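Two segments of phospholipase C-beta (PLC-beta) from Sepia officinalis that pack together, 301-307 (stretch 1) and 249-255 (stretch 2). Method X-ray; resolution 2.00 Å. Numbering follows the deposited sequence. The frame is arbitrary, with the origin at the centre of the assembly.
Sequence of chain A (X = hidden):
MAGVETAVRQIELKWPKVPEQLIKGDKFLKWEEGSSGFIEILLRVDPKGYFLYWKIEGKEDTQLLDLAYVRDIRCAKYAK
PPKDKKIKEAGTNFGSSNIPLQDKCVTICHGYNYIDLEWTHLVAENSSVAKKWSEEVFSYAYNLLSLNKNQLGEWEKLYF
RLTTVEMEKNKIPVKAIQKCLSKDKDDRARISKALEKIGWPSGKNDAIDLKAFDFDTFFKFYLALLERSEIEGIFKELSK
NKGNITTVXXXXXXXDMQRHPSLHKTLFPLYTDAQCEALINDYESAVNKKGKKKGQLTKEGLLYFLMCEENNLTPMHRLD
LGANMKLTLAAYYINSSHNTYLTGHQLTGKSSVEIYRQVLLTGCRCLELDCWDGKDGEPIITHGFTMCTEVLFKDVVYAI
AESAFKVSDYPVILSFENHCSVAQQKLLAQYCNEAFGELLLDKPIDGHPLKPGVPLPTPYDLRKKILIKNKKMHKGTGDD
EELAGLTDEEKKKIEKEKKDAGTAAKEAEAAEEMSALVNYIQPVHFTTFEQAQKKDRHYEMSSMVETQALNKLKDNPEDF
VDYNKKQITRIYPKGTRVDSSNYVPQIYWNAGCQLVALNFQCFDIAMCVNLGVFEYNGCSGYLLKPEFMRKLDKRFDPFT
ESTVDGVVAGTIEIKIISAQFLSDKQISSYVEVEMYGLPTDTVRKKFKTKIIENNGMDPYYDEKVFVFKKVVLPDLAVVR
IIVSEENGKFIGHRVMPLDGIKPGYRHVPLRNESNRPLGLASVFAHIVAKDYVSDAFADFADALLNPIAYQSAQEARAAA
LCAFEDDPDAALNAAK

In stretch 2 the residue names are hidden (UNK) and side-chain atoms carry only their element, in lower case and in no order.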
# COMPACT_ATOMS: atom_id res chain seq x y z
N GLY A 301 29.18 13.51 -5.30
CA GLY A 301 28.08 14.46 -5.08
C GLY A 301 26.84 14.11 -5.88
O GLY A 301 25.72 14.25 -5.39
N LEU A 302 27.04 13.66 -7.12
CA LEU A 302 25.93 13.22 -7.97
C LEU A 302 25.21 12.01 -7.39
O LEU A 302 23.98 11.98 -7.33
CB LEU A 302 26.42 12.89 -9.39
CG LEU A 302 25.36 12.39 -10.38
CD1 LEU A 302 24.27 13.44 -10.59
CD2 LEU A 302 26.00 12.01 -11.71
N LEU A 303 25.98 11.01 -6.99
CA LEU A 303 25.41 9.80 -6.38
C LEU A 303 24.62 10.16 -5.12
O LEU A 303 23.54 9.62 -4.88
CB LEU A 303 26.51 8.78 -6.06
CG LEU A 303 26.07 7.43 -5.48
CD1 LEU A 303 24.87 6.86 -6.23
CD2 LEU A 303 27.24 6.46 -5.50
N TYR A 304 25.16 11.08 -4.33
CA TYR A 304 24.47 11.55 -3.12
C TYR A 304 23.11 12.15 -3.50
O TYR A 304 22.08 11.78 -2.92
CB TYR A 304 25.33 12.59 -2.39
CG TYR A 304 24.78 13.06 -1.06
CD1 TYR A 304 25.21 12.50 0.14
CD2 TYR A 304 23.83 14.08 -1.01
CE1 TYR A 304 24.70 12.94 1.36
CE2 TYR A 304 23.31 14.52 0.21
CZ TYR A 304 23.75 13.95 1.39
OH TYR A 304 23.24 14.39 2.58
N PHE A 305 23.09 13.05 -4.47
CA PHE A 305 21.84 13.63 -4.96
C PHE A 305 20.85 12.55 -5.40
O PHE A 305 19.67 12.59 -5.05
CB PHE A 305 22.05 14.57 -6.14
CG PHE A 305 20.79 14.82 -6.93
CD1 PHE A 305 19.80 15.65 -6.42
CD2 PHE A 305 20.56 14.19 -8.14
CE1 PHE A 305 18.63 15.86 -7.12
CE2 PHE A 305 19.39 14.40 -8.85
CZ PHE A 305 18.42 15.23 -8.34
N LEU A 306 21.34 11.61 -6.20
CA LEU A 306 20.48 10.61 -6.82
C LEU A 306 19.77 9.76 -5.77
O LEU A 306 18.67 9.26 -6.03
CB LEU A 306 21.27 9.71 -7.77
CG LEU A 306 21.76 10.34 -9.07
CD1 LEU A 306 22.74 9.39 -9.75
CD2 LEU A 306 20.60 10.67 -10.00
N MET A 307 20.39 9.64 -4.60
CA MET A 307 19.86 8.85 -3.50
C MET A 307 19.08 9.67 -2.48
O MET A 307 18.46 9.09 -1.60
CB MET A 307 21.00 8.17 -2.74
CG MET A 307 21.77 7.13 -3.52
SD MET A 307 23.30 6.71 -2.68
CE MET A 307 22.69 5.94 -1.18
N UNK A 249 24.84 22.88 -16.01
CA UNK A 249 24.66 21.48 -16.42
C UNK A 249 23.71 20.73 -15.49
O UNK A 249 22.90 19.92 -15.94
c UNK A 249 26.90 21.15 -17.61
c UNK A 249 26.00 20.75 -16.47
c UNK A 249 29.45 21.33 -18.65
s UNK A 249 28.55 20.42 -17.40
N UNK A 250 23.81 21.00 -14.19
CA UNK A 250 22.95 20.36 -13.21
C UNK A 250 21.51 20.85 -13.37
O UNK A 250 20.56 20.06 -13.34
c UNK A 250 22.11 17.58 -9.91
c UNK A 250 22.81 19.75 -10.73
c UNK A 250 21.71 19.54 -8.58
c UNK A 250 22.31 20.32 -9.57
c UNK A 250 21.61 18.17 -8.75
c UNK A 250 23.47 20.60 -11.78
c UNK A 250 22.72 18.37 -10.88
N UNK A 251 21.35 22.16 -13.57
CA UNK A 251 20.03 22.76 -13.78
C UNK A 251 19.32 22.12 -14.98
O UNK A 251 18.15 21.73 -14.88
c UNK A 251 19.98 27.00 -17.10
n UNK A 251 20.29 26.66 -18.34
n UNK A 251 19.48 26.08 -16.28
c UNK A 251 19.10 26.32 -14.89
c UNK A 251 18.87 25.02 -14.17
c UNK A 251 20.19 24.26 -14.03
n UNK A 251 20.18 28.25 -16.70
N UNK A 252 20.03 22.00 -16.09
CA UNK A 252 19.46 21.39 -17.29
C UNK A 252 19.16 19.90 -17.08
O UNK A 252 18.16 19.41 -17.58
o UNK A 252 21.30 23.42 -19.75
c UNK A 252 20.44 23.07 -18.92
o UNK A 252 19.61 23.87 -18.43
c UNK A 252 20.39 21.61 -18.49
N UNK A 253 20.02 19.21 -16.33
CA UNK A 253 19.74 17.82 -15.94
C UNK A 253 18.42 17.73 -15.18
O UNK A 253 17.55 16.92 -15.52
c UNK A 253 20.90 17.27 -15.10
c UNK A 253 20.12 13.61 -14.53
c UNK A 253 20.37 14.82 -15.16
c UNK A 253 20.62 15.87 -13.04
c UNK A 253 20.61 15.96 -14.42
c UNK A 253 20.38 14.67 -12.41
c UNK A 253 20.12 13.54 -13.15
N UNK A 254 18.25 18.57 -14.16
CA UNK A 254 17.03 18.56 -13.36
C UNK A 254 15.79 18.96 -14.16
O UNK A 254 14.72 18.37 -13.98
c UNK A 254 17.85 17.74 -10.48
c UNK A 254 17.18 19.48 -12.14
c UNK A 254 18.37 20.13 -10.00
c UNK A 254 18.22 19.06 -11.09
N UNK A 255 15.94 19.96 -15.04
CA UNK A 255 14.81 20.49 -15.80
C UNK A 255 14.48 19.71 -17.08
O UNK A 255 13.36 19.81 -17.58
c UNK A 255 14.97 22.88 -14.91
c UNK A 255 15.04 21.97 -16.13
n UNK A 255 15.57 24.06 -15.02
o UNK A 255 14.38 22.53 -13.88

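Position 249 opens the helical segment with four side-chain atoms in an unbranched run: two carbons, a sulfur and a last carbon, all out of reach of stretch 1. A thioether in the chain admits one standard residue, Met249. Its backbone O accepts a hydrogen bond from the N of position 253 at 3.0 Å.

Position 250 carries one carbon and then a ring of six carbons, with no oxygen on the ring. CA-to-CB points sideways, yet the ring reaches across, and its far end lies over one face of the Phe305 ring. A plain six-carbon ring on a single methylene makes this Phe250. Phe250 CZ is 3.9 Å from Phe305 CD1. Phe250 turns its edge to the face of Phe305, with the ring centroids 5.2 Å apart and the planes at 86°, close to perpendicular.

At position 251 three carbons lead to a nitrogen, then to a carbon bearing two more nitrogens, and the side chain is out of reach of stretch 1. That guanidinium identifies Arg251.

Position 252 has two carbons, the second carrying two oxygens, and it too is out of reach of stretch 1. A short carboxylate makes it Asp252, which pairs with its neighbour. Arg251 NH2 lies 2.9 Å from Asp252 OD2 in a salt bridge, and Arg251 NE also donates to Asp252 OD2, at 3.1 Å. The pair lies away from the apolar contact.

Position 253 again shows one carbon and a six-carbon ring, this time with CA-to-CB pointing toward stretch 1. The ring meets three residues there, Leu302, Phe305 and Leu306, and lacks any heteroatom: Phe253. Phe253 CE2 is 3.7 Å from Phe305 CE2 and 4.5 Å from Leu302 CD1, while Phe253 CZ is 4.3 Å from Leu306 CD2. Phe305 and Leu306 approach it at the edge, near the ring plane.

Position 254 holds four carbons forked at the second. Though its CA-to-CB bond runs sideways, the end of the side chain comes nearer and touches Phe305. The fork is the pattern of Leu254. Leu254 CD2 sits 3.3 Å from Phe305 CZ, a tight apolar contact.

Position 255 has two carbons, the second bearing one oxygen and one nitrogen, out of reach of stretch 1. The amide gives Asn255, which finds its side-chain hydrogen bonds elsewhere in the structure.

The rule of this contact is reach. The helix axes come no closer than 13.7 Å and run in roughly the same direction, at 27°, so side chains must bridge the gap. Phe305 points toward stretch 2, touches Phe250, Phe253 and Leu254, and has more of its surface covered by the other stretch, 62 Å², than any other residue; Leu302 and Leu306, one turn apart, add their ends against Phe253. No hydrogen bond crosses between the segments. Shape and apolar surface carry the 199 Å² of buried area, with the polar side chains of stretch 2 left outside it.

Stretch 2, residues 249-255: MFRDFLN
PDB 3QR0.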